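Local coordinates for protein major pollen allergen Pla l 1 (Plantago lanceolata, PDB 4Z8W) that is a major allergen of plantain pollen from the Ole e 1-like family and probably binds zinc ions, at residues Y70-I76 with T99-S105; I50-G54 with L65-H71; E14-V19 with S30-A36; R23-N27 with K118-F122. All coordinates share one frame; numbering follows the deposited sequence.

Contact 1. Residues Y70-I76 with T99-S105; sequences YHEDCEI and TSKVDLS. With ZN (zinc ion), chain B.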
loop_
_atom_site.group_PDB
_atom_site.type_symbol
_atom_site.label_atom_id
_atom_site.label_comp_id
_atom_site.label_asym_id
_atom_site.label_seq_id
_atom_site.Cartn_x
_atom_site.Cartn_y
_atom_site.Cartn_z
ATOM N N TYR A 70 5.974 -2.247 18.665
ATOM C CA TYR A 70 6.920 -1.727 17.662
ATOM C C TYR A 70 7.281 -2.897 16.732
ATOM O O TYR A 70 7.168 -4.071 17.143
ATOM C CB TYR A 70 8.185 -1.125 18.315
ATOM C CG TYR A 70 7.920 0.070 19.209
ATOM C CD1 TYR A 70 7.823 1.357 18.689
ATOM C CD2 TYR A 70 7.800 -0.105 20.620
ATOM C CE1 TYR A 70 7.607 2.454 19.542
ATOM C CE2 TYR A 70 7.592 0.969 21.478
ATOM C CZ TYR A 70 7.499 2.231 20.934
ATOM O OH TYR A 70 7.300 3.288 21.770
ATOM N N HIS A 71 7.705 -2.617 15.491
ATOM C CA HIS A 71 8.081 -3.733 14.599
ATOM C C HIS A 71 9.180 -3.321 13.697
ATOM O O HIS A 71 9.486 -2.133 13.585
ATOM C CB HIS A 71 6.885 -4.298 13.773
ATOM C CG HIS A 71 5.732 -4.779 14.601
ATOM N ND1 HIS A 71 5.568 -6.094 14.986
ATOM C CD2 HIS A 71 4.696 -4.095 15.158
ATOM C CE1 HIS A 71 4.486 -6.203 15.743
ATOM N NE2 HIS A 71 3.948 -5.004 15.873
ATOM N N GLU A 72 9.822 -4.317 13.081
ATOM C CA GLU A 72 10.879 -4.086 12.074
ATOM C C GLU A 72 10.521 -4.885 10.836
ATOM O O GLU A 72 9.703 -5.868 10.920
ATOM C CB GLU A 72 12.300 -4.543 12.614
ATOM C CG GLU A 72 12.821 -3.808 13.883
ATOM C CD GLU A 72 13.135 -2.291 13.722
ATOM O OE1 GLU A 72 13.059 -1.765 12.596
ATOM O OE2 GLU A 72 13.501 -1.610 14.730
ATOM N N ASP A 73 11.071 -4.432 9.712
ATOM C CA ASP A 73 10.996 -5.120 8.417
ATOM C C ASP A 73 9.533 -5.222 8.056
ATOM O O ASP A 73 9.031 -6.302 7.764
ATOM C CB ASP A 73 11.651 -6.519 8.409
ATOM C CG ASP A 73 13.005 -6.533 9.073
ATOM O OD1 ASP A 73 13.805 -5.643 8.818
ATOM O OD2 ASP A 73 13.291 -7.451 9.849
ATOM N N CYS A 74 8.880 -4.061 8.031
ATOM C CA CYS A 74 7.459 -3.989 7.736
ATOM C C CYS A 74 7.180 -3.393 6.376
ATOM O O CYS A 74 7.780 -2.340 6.010
ATOM C CB CYS A 74 6.799 -3.085 8.773
ATOM S SG CYS A 74 6.936 -3.725 10.446
ATOM N N GLU A 75 6.193 -3.943 5.676
ATOM C CA GLU A 75 5.768 -3.331 4.446
ATOM C C GLU A 75 4.359 -3.647 4.070
ATOM O O GLU A 75 3.796 -4.689 4.508
ATOM C CB GLU A 75 6.731 -3.634 3.271
ATOM C CG GLU A 75 6.686 -5.065 2.825
ATOM C CD GLU A 75 7.957 -5.462 2.041
ATOM O OE1 GLU A 75 7.878 -6.432 1.286
ATOM O OE2 GLU A 75 9.027 -4.847 2.216
ATOM N N ILE A 76 3.766 -2.734 3.298
ATOM C CA ILE A 76 2.367 -2.837 2.879
ATOM C C ILE A 76 2.297 -3.307 1.420
ATOM O O ILE A 76 2.917 -2.683 0.509
ATOM C CB ILE A 76 1.552 -1.555 3.101
ATOM C CG1 ILE A 76 1.431 -1.210 4.579
ATOM C CG2 ILE A 76 0.083 -1.774 2.653
ATOM C CD1 ILE A 76 2.665 -0.530 5.119
ATOM N N THR A 99 6.181 -2.550 -2.810
ATOM C CA THR A 99 5.412 -2.530 -1.552
ATOM C C THR A 99 5.761 -1.176 -0.945
ATOM O O THR A 99 6.806 -0.588 -1.321
ATOM C CB THR A 99 5.805 -3.686 -0.595
ATOM O OG1 THR A 99 7.175 -3.554 -0.308
ATOM C CG2 THR A 99 5.605 -5.047 -1.231
ATOM N N SER A 100 4.920 -0.689 -0.012
ATOM C CA SER A 100 5.209 0.539 0.700
ATOM C C SER A 100 5.846 0.236 2.046
ATOM O O SER A 100 5.230 -0.402 2.891
ATOM C CB SER A 100 3.946 1.419 0.872
ATOM O OG SER A 100 3.622 1.935 -0.406
ATOM N N LYS A 101 7.048 0.766 2.277
ATOM C CA LYS A 101 7.702 0.499 3.530
ATOM C C LYS A 101 7.119 1.421 4.604
ATOM O O LYS A 101 6.683 2.539 4.337
ATOM C CB LYS A 101 9.228 0.776 3.399
ATOM C CG LYS A 101 10.018 -0.427 2.843
ATOM C CD LYS A 101 9.338 -1.081 1.689
ATOM C CE LYS A 101 10.288 -1.941 0.849
ATOM N NZ LYS A 101 9.812 -1.710 -0.542
ATOM N N VAL A 102 7.213 0.989 5.828
ATOM C CA VAL A 102 6.783 1.822 6.923
ATOM C C VAL A 102 7.798 1.654 8.032
ATOM O O VAL A 102 8.400 0.580 8.194
ATOM C CB VAL A 102 5.350 1.467 7.417
ATOM C CG1 VAL A 102 5.242 0.020 7.897
ATOM C CG2 VAL A 102 4.817 2.448 8.445
ATOM N N ASP A 103 7.937 2.719 8.818
ATOM C CA ASP A 103 8.820 2.756 10.003
ATOM C C ASP A 103 7.971 2.645 11.255
ATOM O O ASP A 103 7.259 3.581 11.622
ATOM C CB ASP A 103 9.625 4.069 10.008
ATOM C CG ASP A 103 10.344 4.339 11.336
ATOM O OD1 ASP A 103 10.516 3.399 12.158
ATOM O OD2 ASP A 103 10.769 5.522 11.526
ATOM N N LEU A 104 8.081 1.504 11.916
ATOM C CA LEU A 104 7.399 1.262 13.190
ATOM C C LEU A 104 8.479 0.968 14.265
ATOM O O LEU A 104 8.195 0.265 15.266
ATOM C CB LEU A 104 6.410 0.063 13.119
ATOM C CG LEU A 104 5.259 0.321 12.075
ATOM C CD1 LEU A 104 4.555 -1.008 11.729
ATOM C CD2 LEU A 104 4.213 1.359 12.574
ATOM N N SER A 105 9.692 1.508 14.043
ATOM C CA SER A 105 10.837 1.224 14.957
ATOM C C SER A 105 10.729 2.064 16.229
ATOM O O SER A 105 10.440 3.313 16.168
ATOM C CB SER A 105 12.204 1.535 14.284
ATOM O OG SER A 105 13.322 1.045 15.045
HETATM ZN ZN ZN B . 15.536 -6.008 9.784
HETATM O O HOH W 1 9.998 -0.474 11.358
#
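The Tyr70 ring turns an edge to Leu104 O, which lies in the ring plane, 3.6 Å from Tyr70 CD1; the ring of Phe9 meets it steeply. The carboxylate of Glu72 is met on the syn side of OE2 by the hydroxyl of Ser105, with Ser105 OG donating at 2.7 Å to Glu72 OE2. Bending at chi2 (-66°) turns the Glu72 carboxylate back to that serine although its CB points away. Between them the backbones join where His71 N donates to Leu104 O, and a water bridges His71 O to Leu104 N. Further on, strand 74-76 pairs antiparallel with the edge strand 100-102 of a four-stranded sheet: Ile76 N bonds to Ser100 O (2.8 Å), and Ser100 N to Ile76 O. The face with Cys74, Ile76 and Val102 is mostly apolar. Val102 CG1 sits 3.6 Å from Cys74 CB and 3.8 Å from Ile76 CD1; flanking them, Leu104 CD1 touches the sulfur of Cys74, which is disulfide-bonded to Cys42. On the other face Glu75 and Lys101 run alongside each other without a salt bridge, while Lys101 NZ reaches Thr99 OG1. Asp73, in the bend before the strand, binds zinc through OD1 at 2.0 Å, together with Asp45.

Contact 2. Residues I50-G54 with L65-H71; sequences IYSIG and LPVVGYH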
loop_
_atom_site.group_PDB
_atom_site.type_symbol
_atom_site.label_atom_id
_atom_site.label_comp_id
_atom_site.label_asym_id
_atom_site.label_seq_id
_atom_site.Cartn_x
_atom_site.Cartn_y
_atom_site.Cartn_z
ATOM N N ILE A 50 6.149 -12.614 10.525
ATOM C CA ILE A 50 5.598 -13.118 11.776
ATOM C C ILE A 50 4.565 -12.237 12.396
ATOM O O ILE A 50 4.027 -12.586 13.415
ATOM C CB ILE A 50 6.666 -13.554 12.798
ATOM C CG1 ILE A 50 7.566 -12.395 13.199
ATOM C CG2 ILE A 50 7.504 -14.704 12.238
ATOM C CD1 ILE A 50 8.522 -12.784 14.312
ATOM N N TYR A 51 4.267 -11.084 11.782
ATOM C CA TYR A 51 3.168 -10.222 12.253
ATOM C C TYR A 51 2.564 -9.656 10.991
ATOM O O TYR A 51 3.316 -9.115 10.133
ATOM C CB TYR A 51 3.668 -9.111 13.153
ATOM C CG TYR A 51 2.636 -8.114 13.622
ATOM C CD1 TYR A 51 1.873 -8.377 14.736
ATOM C CD2 TYR A 51 2.446 -6.872 12.962
ATOM C CE1 TYR A 51 0.938 -7.477 15.233
ATOM C CE2 TYR A 51 1.471 -5.969 13.428
ATOM C CZ TYR A 51 0.714 -6.296 14.567
ATOM O OH TYR A 51 -0.244 -5.423 15.094
ATOM N N SER A 52 1.246 -9.800 10.879
ATOM C CA SER A 52 0.496 -9.431 9.669
ATOM C C SER A 52 -0.819 -8.826 10.056
ATOM O O SER A 52 -1.405 -9.290 11.012
ATOM C CB SER A 52 0.180 -10.663 8.835
ATOM O OG SER A 52 1.250 -10.959 7.987
ATOM N N ILE A 53 -1.256 -7.795 9.340
ATOM C CA ILE A 53 -2.589 -7.197 9.550
ATOM C C ILE A 53 -3.171 -6.682 8.207
ATOM O O ILE A 53 -2.446 -6.086 7.402
ATOM C CB ILE A 53 -2.633 -6.164 10.651
ATOM C CG1 ILE A 53 -3.830 -5.241 10.460
ATOM C CG2 ILE A 53 -1.351 -5.420 10.765
ATOM C CD1 ILE A 53 -3.606 -3.889 11.041
ATOM N N GLY A 54 -4.468 -6.956 7.987
ATOM C CA GLY A 54 -5.176 -6.651 6.740
ATOM C C GLY A 54 -6.220 -5.576 6.985
ATOM O O GLY A 54 -6.584 -5.361 8.114
ATOM N N LEU A 65 -4.426 1.055 9.269
ATOM C CA LEU A 65 -4.283 -0.224 9.916
ATOM C C LEU A 65 -3.816 -0.024 11.349
ATOM O O LEU A 65 -2.809 0.685 11.582
ATOM C CB LEU A 65 -3.309 -1.081 9.144
ATOM C CG LEU A 65 -3.448 -1.189 7.617
ATOM C CD1 LEU A 65 -2.197 -1.898 7.068
ATOM C CD2 LEU A 65 -4.715 -1.933 7.173
ATOM N N PRO A 66 -4.540 -0.622 12.326
ATOM C CA PRO A 66 -4.163 -0.412 13.762
ATOM C C PRO A 66 -3.110 -1.454 14.102
ATOM O O PRO A 66 -3.293 -2.619 13.832
ATOM C CB PRO A 66 -5.493 -0.705 14.522
ATOM C CG PRO A 66 -6.308 -1.536 13.585
ATOM C CD PRO A 66 -5.659 -1.591 12.205
ATOM N N VAL A 67 -1.957 -1.020 14.577
ATOM C CA VAL A 67 -0.834 -1.953 14.819
ATOM C C VAL A 67 -0.555 -1.932 16.334
ATOM O O VAL A 67 -0.636 -0.891 16.935
ATOM C CB VAL A 67 0.383 -1.408 14.070
ATOM C CG1 VAL A 67 1.713 -2.084 14.512
ATOM C CG2 VAL A 67 0.096 -1.572 12.543
ATOM N N VAL A 68 -0.262 -3.071 16.925
ATOM C CA VAL A 68 0.110 -3.093 18.344
ATOM C C VAL A 68 1.601 -3.423 18.407
ATOM O O VAL A 68 2.049 -4.413 17.799
ATOM C CB VAL A 68 -0.673 -4.207 19.077
ATOM C CG1 VAL A 68 -0.387 -4.185 20.601
ATOM C CG2 VAL A 68 -2.181 -4.097 18.774
ATOM N N GLY A 69 2.358 -2.626 19.136
ATOM C CA GLY A 69 3.767 -2.974 19.423
ATOM C C GLY A 69 4.670 -2.302 18.386
ATOM O O GLY A 69 4.173 -1.813 17.343
ATOM N N TYR A 70 5.974 -2.247 18.665
ATOM C CA TYR A 70 6.920 -1.727 17.662
ATOM C C TYR A 70 7.281 -2.897 16.732
ATOM O O TYR A 70 7.168 -4.071 17.143
ATOM C CB TYR A 70 8.185 -1.125 18.315
ATOM C CG TYR A 70 7.920 0.070 19.209
ATOM C CD1 TYR A 70 7.823 1.357 18.689
ATOM C CD2 TYR A 70 7.800 -0.105 20.620
ATOM C CE1 TYR A 70 7.607 2.454 19.542
ATOM C CE2 TYR A 70 7.592 0.969 21.478
ATOM C CZ TYR A 70 7.499 2.231 20.934
ATOM O OH TYR A 70 7.300 3.288 21.770
ATOM N N HIS A 71 7.705 -2.617 15.491
ATOM C CA HIS A 71 8.081 -3.733 14.599
ATOM C C HIS A 71 9.180 -3.321 13.697
ATOM O O HIS A 71 9.486 -2.133 13.585
ATOM C CB HIS A 71 6.885 -4.298 13.773
ATOM C CG HIS A 71 5.732 -4.779 14.601
ATOM N ND1 HIS A 71 5.568 -6.094 14.986
ATOM C CD2 HIS A 71 4.696 -4.095 15.158
ATOM C CE1 HIS A 71 4.486 -6.203 15.743
ATOM N NE2 HIS A 71 3.948 -5.004 15.873
#
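Tyr51 and Ile53 reach across from strand 51-54 to strand 65-68, whose short axes run nearly antiparallel (157°) and come no closer than 7.6 Å, so side chains rather than paired backbones fill the gap. Tyr51 swings its ring over by placing CG anti to the backbone N (chi1 176°). The imidazole of His71 then covers one face of the phenol in a face-to-face stack, the centroids of the Tyr51 and His71 rings 3.9 Å apart and the planes at 22°. His71 CE1 lies over the centre of the tyrosine ring, whereas Tyr51 CD2 is displaced toward the rim of the imidazole. The rotation of the imidazole is fixed at both nitrogens: His71 NE2 donates to Val68 O at 2.8 Å, close to the ring plane, and ND1 is hydrogen-bonded to Asp44. At the far end of the phenol, Val68 N donates to Tyr51 OH over 3.0 Å in a nearly straight bond, and Val67 CG1 packs beside the same hydroxyl. The two strands belong to the two facing sheets of a beta sandwich, and a classic bulge, with Ile50 and Tyr51 both opposite Cys42, lies at the start of strand 51-54. Further along, the CD1 methyl of Ile53 packs on Leu65 and Pro66 at the start of strand 65-68: Ile53 CD1 is 3.4 Å from Leu65 CB and unusually tight, at 3.3 Å, against Pro66 CD. Leu65 CD2 extends to the backbone of Gly54, and Leu40 of strand 37-42 touches Ile53, Leu65 and Val67 from within the sandwich.

Contact 3. Residues E14-V19 with S30-A36; sequences EVYCNV and SERMAGA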
loop_
_atom_site.group_PDB
_atom_site.type_symbol
_atom_site.label_atom_id
_atom_site.label_comp_id
_atom_site.label_asym_id
_atom_site.label_seq_id
_atom_site.Cartn_x
_atom_site.Cartn_y
_atom_site.Cartn_z
ATOM N N GLU A 14 -2.708 5.445 0.842
ATOM C CA GLU A 14 -3.736 5.518 -0.209
ATOM C C GLU A 14 -3.617 4.406 -1.261
ATOM O O GLU A 14 -2.495 3.958 -1.544
ATOM C CB GLU A 14 -3.660 6.877 -0.929
ATOM C CG GLU A 14 -4.090 8.089 -0.103
ATOM C CD GLU A 14 -2.980 8.559 0.820
ATOM O OE1 GLU A 14 -1.926 9.005 0.303
ATOM O OE2 GLU A 14 -3.156 8.494 2.053
ATOM N N VAL A 15 -4.738 3.994 -1.883
ATOM C CA VAL A 15 -4.666 3.102 -3.036
ATOM C C VAL A 15 -5.406 3.800 -4.195
ATOM O O VAL A 15 -6.516 4.305 -3.994
ATOM C CB VAL A 15 -5.318 1.722 -2.707
ATOM C CG1 VAL A 15 -5.388 0.796 -3.945
ATOM C CG2 VAL A 15 -4.504 1.039 -1.608
ATOM N N TYR A 16 -4.819 3.795 -5.384
ATOM C CA TYR A 16 -5.445 4.315 -6.578
ATOM C C TYR A 16 -5.639 3.229 -7.691
ATOM O O TYR A 16 -4.965 2.186 -7.696
ATOM C CB TYR A 16 -4.531 5.428 -7.191
ATOM C CG TYR A 16 -4.394 6.678 -6.371
ATOM C CD1 TYR A 16 -3.539 6.717 -5.240
ATOM C CD2 TYR A 16 -5.133 7.797 -6.677
ATOM C CE1 TYR A 16 -3.403 7.862 -4.487
ATOM C CE2 TYR A 16 -4.998 8.949 -5.898
ATOM C CZ TYR A 16 -4.152 8.962 -4.793
ATOM O OH TYR A 16 -4.007 10.118 -4.016
ATOM N N CYS A 17 -6.408 3.585 -8.701
ATOM C CA CYS A 17 -6.392 2.910 -10.025
ATOM C C CYS A 17 -5.531 3.866 -10.934
ATOM O O CYS A 17 -5.859 5.008 -11.116
ATOM C CB CYS A 17 -7.827 2.816 -10.612
ATOM S SG CYS A 17 -7.799 2.098 -12.310
ATOM N N ASN A 18 -4.421 3.352 -11.485
ATOM C CA ASN A 18 -3.689 4.043 -12.551
ATOM C C ASN A 18 -4.440 3.657 -13.848
ATOM O O ASN A 18 -4.428 2.492 -14.238
ATOM C CB ASN A 18 -2.237 3.580 -12.527
ATOM C CG ASN A 18 -1.485 3.883 -13.844
ATOM O OD1 ASN A 18 -1.816 4.876 -14.525
ATOM N ND2 ASN A 18 -0.491 3.059 -14.185
ATOM N N VAL A 19 -5.029 4.643 -14.534
ATOM C CA VAL A 19 -5.779 4.394 -15.757
ATOM C C VAL A 19 -4.904 4.310 -17.037
ATOM O O VAL A 19 -5.414 4.185 -18.160
ATOM C CB VAL A 19 -6.917 5.401 -15.883
ATOM C CG1 VAL A 19 -7.734 5.457 -14.570
ATOM C CG2 VAL A 19 -6.374 6.831 -16.155
ATOM N N SER A 30 -5.023 9.452 -12.151
ATOM C CA SER A 30 -5.239 8.373 -11.179
ATOM C C SER A 30 -6.526 8.590 -10.338
ATOM O O SER A 30 -6.882 9.735 -10.035
ATOM C CB SER A 30 -3.992 8.140 -10.329
ATOM O OG SER A 30 -2.879 7.878 -11.224
ATOM N N GLU A 31 -7.246 7.489 -10.036
ATOM C CA GLU A 31 -8.532 7.530 -9.281
ATOM C C GLU A 31 -8.424 6.775 -7.972
ATOM O O GLU A 31 -8.077 5.613 -7.990
ATOM C CB GLU A 31 -9.617 6.793 -10.132
ATOM C CG GLU A 31 -9.822 7.491 -11.481
ATOM C CD GLU A 31 -10.816 6.801 -12.422
ATOM O OE1 GLU A 31 -11.465 5.782 -12.055
ATOM O OE2 GLU A 31 -10.915 7.300 -13.550
ATOM N N ARG A 32 -8.698 7.440 -6.867
ATOM C CA ARG A 32 -8.813 6.826 -5.537
ATOM C C ARG A 32 -9.722 5.600 -5.571
ATOM O O ARG A 32 -10.789 5.664 -6.120
ATOM C CB ARG A 32 -9.370 7.873 -4.552
ATOM C CG ARG A 32 -8.395 9.045 -4.270
ATOM C CD ARG A 32 -8.988 10.274 -3.553
ATOM N NE ARG A 32 -7.916 11.237 -3.229
ATOM C CZ ARG A 32 -7.123 11.186 -2.137
ATOM N NH1 ARG A 32 -7.292 10.240 -1.206
ATOM N NH2 ARG A 32 -6.154 12.098 -1.966
ATOM N N MET A 33 -9.291 4.471 -5.014
ATOM C CA MET A 33 -10.099 3.232 -5.041
ATOM C C MET A 33 -10.600 2.845 -3.615
ATOM O O MET A 33 -9.790 2.490 -2.735
ATOM C CB MET A 33 -9.275 2.047 -5.605
ATOM C CG MET A 33 -10.021 0.714 -5.643
ATOM S SD MET A 33 -9.093 -0.683 -6.218
ATOM C CE MET A 33 -8.619 -0.089 -7.850
ATOM N N ALA A 34 -11.927 2.849 -3.426
ATOM C CA ALA A 34 -12.605 2.288 -2.264
ATOM C C ALA A 34 -12.719 0.797 -2.330
ATOM O O ALA A 34 -12.966 0.212 -3.390
ATOM C CB ALA A 34 -14.020 2.917 -2.112
ATOM N N GLY A 35 -12.547 0.148 -1.185
ATOM C CA GLY A 35 -12.805 -1.302 -1.106
ATOM C C GLY A 35 -11.607 -2.111 -1.438
ATOM O O GLY A 35 -11.707 -3.327 -1.510
ATOM N N ALA A 36 -10.447 -1.457 -1.712
ATOM C CA ALA A 36 -9.273 -2.251 -2.017
ATOM C C ALA A 36 -8.849 -2.923 -0.730
ATOM O O ALA A 36 -9.027 -2.380 0.330
ATOM C CB ALA A 36 -8.098 -1.374 -2.551
HETATM O O HOH W 2 -3.295 7.115 -13.793
#
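Tyr16 and Cys17 on strand 14-18 pair antiparallel with Arg32 and Glu31 on the short strand 31-32, which adds itself to one side of strand 8-18 in the mixed sheet of the sandwich. The tight part is the backbone. Cys17 and Glu31 form a hydrogen-bonded pair, with Cys17 N to Glu31 O at 2.7 Å and the reverse bond, Glu31 N to Cys17 O, at 3.0 Å; Met33 N continues the pairing to Val15 O with an almost straight bond (170°). Apolar groups pack beside it: Val15 CG1 lies 3.7 Å from Ala36 CB, and Met33 CE approaches Cys17 CB, whose sulfur is joined to Cys86. The methionine gets there because its chain is extended until CE bends back at chi3 (-58°), and Phe122 also packs on it. At the exposed rim of the Cys17 face, Glu31 OE1 makes a salt bridge to Arg83, and the Val19 side chain crosses that of Glu31 at about a right angle, CG1 near OE2.

The side of Tyr16 and Arg32 is looser. These two run alongside each other, pointing the same way, with ring and guanidinium planes 55° apart. The phenol oxygen rides over one face of the guanidinium, toward its rim, and Tyr16 CE2 rests 3.8 Å from Arg32 CG. Arg32 NH1 donates instead to Asp60 O. At the end of the strand, Ser30 OG also bonds to Asn27 N and Asn18 OD1 to Cys20 N; one water accepts from Ser30 OG at 2.7 Å and from Val19 N, and donates to Asn18 OD1 at 2.8 Å.

Contact 4. Residues R23-N27 with K118-F122; sequences RNLIN and KPLSF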
loop_
_atom_site.group_PDB
_atom_site.type_symbol
_atom_site.label_atom_id
_atom_site.label_comp_id
_atom_site.label_asym_id
_atom_site.label_seq_id
_atom_site.Cartn_x
_atom_site.Cartn_y
_atom_site.Cartn_z
ATOM N N ARG A 23 1.921 2.706 -18.460
ATOM C CA ARG A 23 2.790 3.375 -17.485
ATOM C C ARG A 23 2.629 2.767 -16.102
ATOM O O ARG A 23 1.770 1.924 -15.917
ATOM C CB ARG A 23 2.475 4.860 -17.468
ATOM C CG ARG A 23 2.566 5.490 -18.904
ATOM C CD ARG A 23 2.746 6.993 -18.840
ATOM N NE ARG A 23 4.067 7.258 -18.310
ATOM C CZ ARG A 23 4.424 8.402 -17.760
ATOM N NH1 ARG A 23 3.545 9.359 -17.675
ATOM N NH2 ARG A 23 5.682 8.598 -17.293
ATOM N N ASN A 24 3.484 3.130 -15.159
ATOM C CA ASN A 24 3.339 2.607 -13.757
ATOM C C ASN A 24 3.599 3.749 -12.830
ATOM O O ASN A 24 4.770 4.084 -12.462
ATOM C CB ASN A 24 4.310 1.472 -13.484
ATOM C CG ASN A 24 4.241 0.992 -12.041
ATOM O OD1 ASN A 24 3.321 1.323 -11.328
ATOM N ND2 ASN A 24 5.188 0.157 -11.645
ATOM N N LEU A 25 2.525 4.438 -12.530
ATOM C CA LEU A 25 2.613 5.606 -11.692
ATOM C C LEU A 25 1.257 6.090 -11.272
ATOM O O LEU A 25 0.197 5.634 -11.793
ATOM C CB LEU A 25 3.342 6.780 -12.466
ATOM C CG LEU A 25 2.494 7.686 -13.383
ATOM C CD1 LEU A 25 3.248 8.897 -13.944
ATOM C CD2 LEU A 25 1.797 6.925 -14.492
ATOM N N ILE A 26 1.270 7.006 -10.311
ATOM C CA ILE A 26 0.094 7.690 -9.885
ATOM C C ILE A 26 0.242 9.124 -10.361
ATOM O O ILE A 26 1.240 9.781 -10.027
ATOM C CB ILE A 26 -0.064 7.670 -8.331
ATOM C CG1 ILE A 26 -0.350 6.215 -7.885
ATOM C CG2 ILE A 26 -1.125 8.690 -7.882
ATOM C CD1 ILE A 26 -0.394 5.999 -6.379
ATOM N N ASN A 27 -0.758 9.628 -11.073
ATOM C CA ASN A 27 -0.711 11.005 -11.609
ATOM C C ASN A 27 -2.081 11.611 -11.548
ATOM O O ASN A 27 -2.928 11.073 -10.872
ATOM C CB ASN A 27 -0.141 11.025 -13.030
ATOM C CG ASN A 27 -0.965 10.198 -14.044
ATOM O OD1 ASN A 27 -2.148 9.850 -13.855
ATOM N ND2 ASN A 27 -0.337 9.952 -15.189
ATOM N N LYS A 118 3.899 5.697 1.335
ATOM C CA LYS A 118 3.796 6.041 -0.053
ATOM C C LYS A 118 2.558 5.324 -0.686
ATOM O O LYS A 118 2.207 4.210 -0.239
ATOM C CB LYS A 118 5.075 5.637 -0.821
ATOM C CG LYS A 118 6.316 6.539 -0.466
ATOM C CD LYS A 118 7.542 6.095 -1.323
ATOM C CE LYS A 118 8.855 6.836 -0.971
ATOM N NZ LYS A 118 9.679 7.090 -2.197
ATOM N N PRO A 119 1.931 5.957 -1.689
ATOM C CA PRO A 119 0.671 5.387 -2.310
ATOM C C PRO A 119 0.962 4.179 -3.210
ATOM O O PRO A 119 2.076 4.005 -3.685
ATOM C CB PRO A 119 0.100 6.566 -3.126
ATOM C CG PRO A 119 1.225 7.535 -3.280
ATOM C CD PRO A 119 2.165 7.368 -2.091
ATOM N N LEU A 120 -0.009 3.299 -3.357
ATOM C CA LEU A 120 0.099 2.144 -4.250
ATOM C C LEU A 120 -1.020 2.241 -5.274
ATOM O O LEU A 120 -2.047 2.865 -5.014
ATOM C CB LEU A 120 -0.106 0.831 -3.453
ATOM C CG LEU A 120 1.014 0.501 -2.450
ATOM C CD1 LEU A 120 0.468 -0.381 -1.317
ATOM C CD2 LEU A 120 2.192 -0.094 -3.186
ATOM N N SER A 121 -0.844 1.615 -6.419
ATOM C CA SER A 121 -1.913 1.558 -7.393
ATOM C C SER A 121 -2.095 0.154 -8.021
ATOM O O SER A 121 -1.144 -0.557 -8.313
ATOM C CB SER A 121 -1.659 2.636 -8.516
ATOM O OG SER A 121 -0.408 2.341 -9.182
ATOM N N PHE A 122 -3.332 -0.217 -8.248
ATOM C CA PHE A 122 -3.645 -1.194 -9.265
ATOM C C PHE A 122 -3.682 -0.494 -10.656
ATOM O O PHE A 122 -3.797 0.717 -10.761
ATOM C CB PHE A 122 -5.056 -1.738 -8.970
ATOM C CG PHE A 122 -5.127 -2.651 -7.773
ATOM C CD1 PHE A 122 -4.541 -3.920 -7.826
ATOM C CD2 PHE A 122 -5.693 -2.219 -6.568
ATOM C CE1 PHE A 122 -4.544 -4.777 -6.711
ATOM C CE2 PHE A 122 -5.762 -3.090 -5.465
ATOM C CZ PHE A 122 -5.221 -4.372 -5.544
HETATM O O HOH W 3 0.486 1.453 -11.747
#
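Ile26 points its side chain from the loop that follows strand 8-18 onto strand 120-122, part of strand 114-123, the parallel neighbour of strand 8-18 in the mixed sheet of the sandwich. The first shell is small and mostly apolar. Ile26 CD1 presses on the proline ring, 3.3 Å from Pro119 CB, tighter than usual carbon contact, and 3.8 Å from Pro119 CG. The same methyl, Ile26 CD1, is 3.8 Å from Leu120 O and so lies against the start of strand 120-122. Behind it, Ile26 CG1 runs past Ser121 CB at 3.9 Å. CG1 stands anti to the carbonyl carbon (chi1 -68°), and with chi2 extended (174°) this carries CD1 out to the proline.

A polar link lies beside this patch. The Asn24 amide and the Ser121 hydroxyl are too far apart to bond directly, at 4.4 Å between Asn24 OD1 and Ser121 OG, and one water connects them.

In the next shell, Tyr16 of strand 8-18 packs against both Ile26 and Pro119, and Leu120 and Phe122 are tied by backbone hydrogen bonds to strand 8-18. The side chain of Ser121 touches Asn18 of that strand. Around the loop, Arg23 O accepts from Arg123 NH1, and Asn27 N is hydrogen-bonded to Ser30 OG. Asn24 also touches Pro90 and Leu92. The bridging water donates to Asn24 OD1 at 2.9 Å and lies 2.9 Å from Ser121 OG.

Contacts 1 and 2 share Tyr70 and His71 and lie on one side of the chain's centre; contacts 3 and 4 lie on the other, their centres about 9 Å apart. Contacts 1, 2 and 3 are partly buried. Contacts 1 and 3 combine backbone pairing with apolar packing and polar groups nearer solvent, whereas contact 2 spans the two sheets through side chains and contact 4 is a surface patch of loop on strand without direct polar bonds. Leu104 of contact 1 packs on Val67 of contact 2. Ser100 OG probably hydrogen-bonds to Lys118 O, joining contact 1 to contact 4, and strand 8-18 in contact 3 lies beside strand 114-123 in contact 4. The zinc bound by Asp73 lies at contact 1.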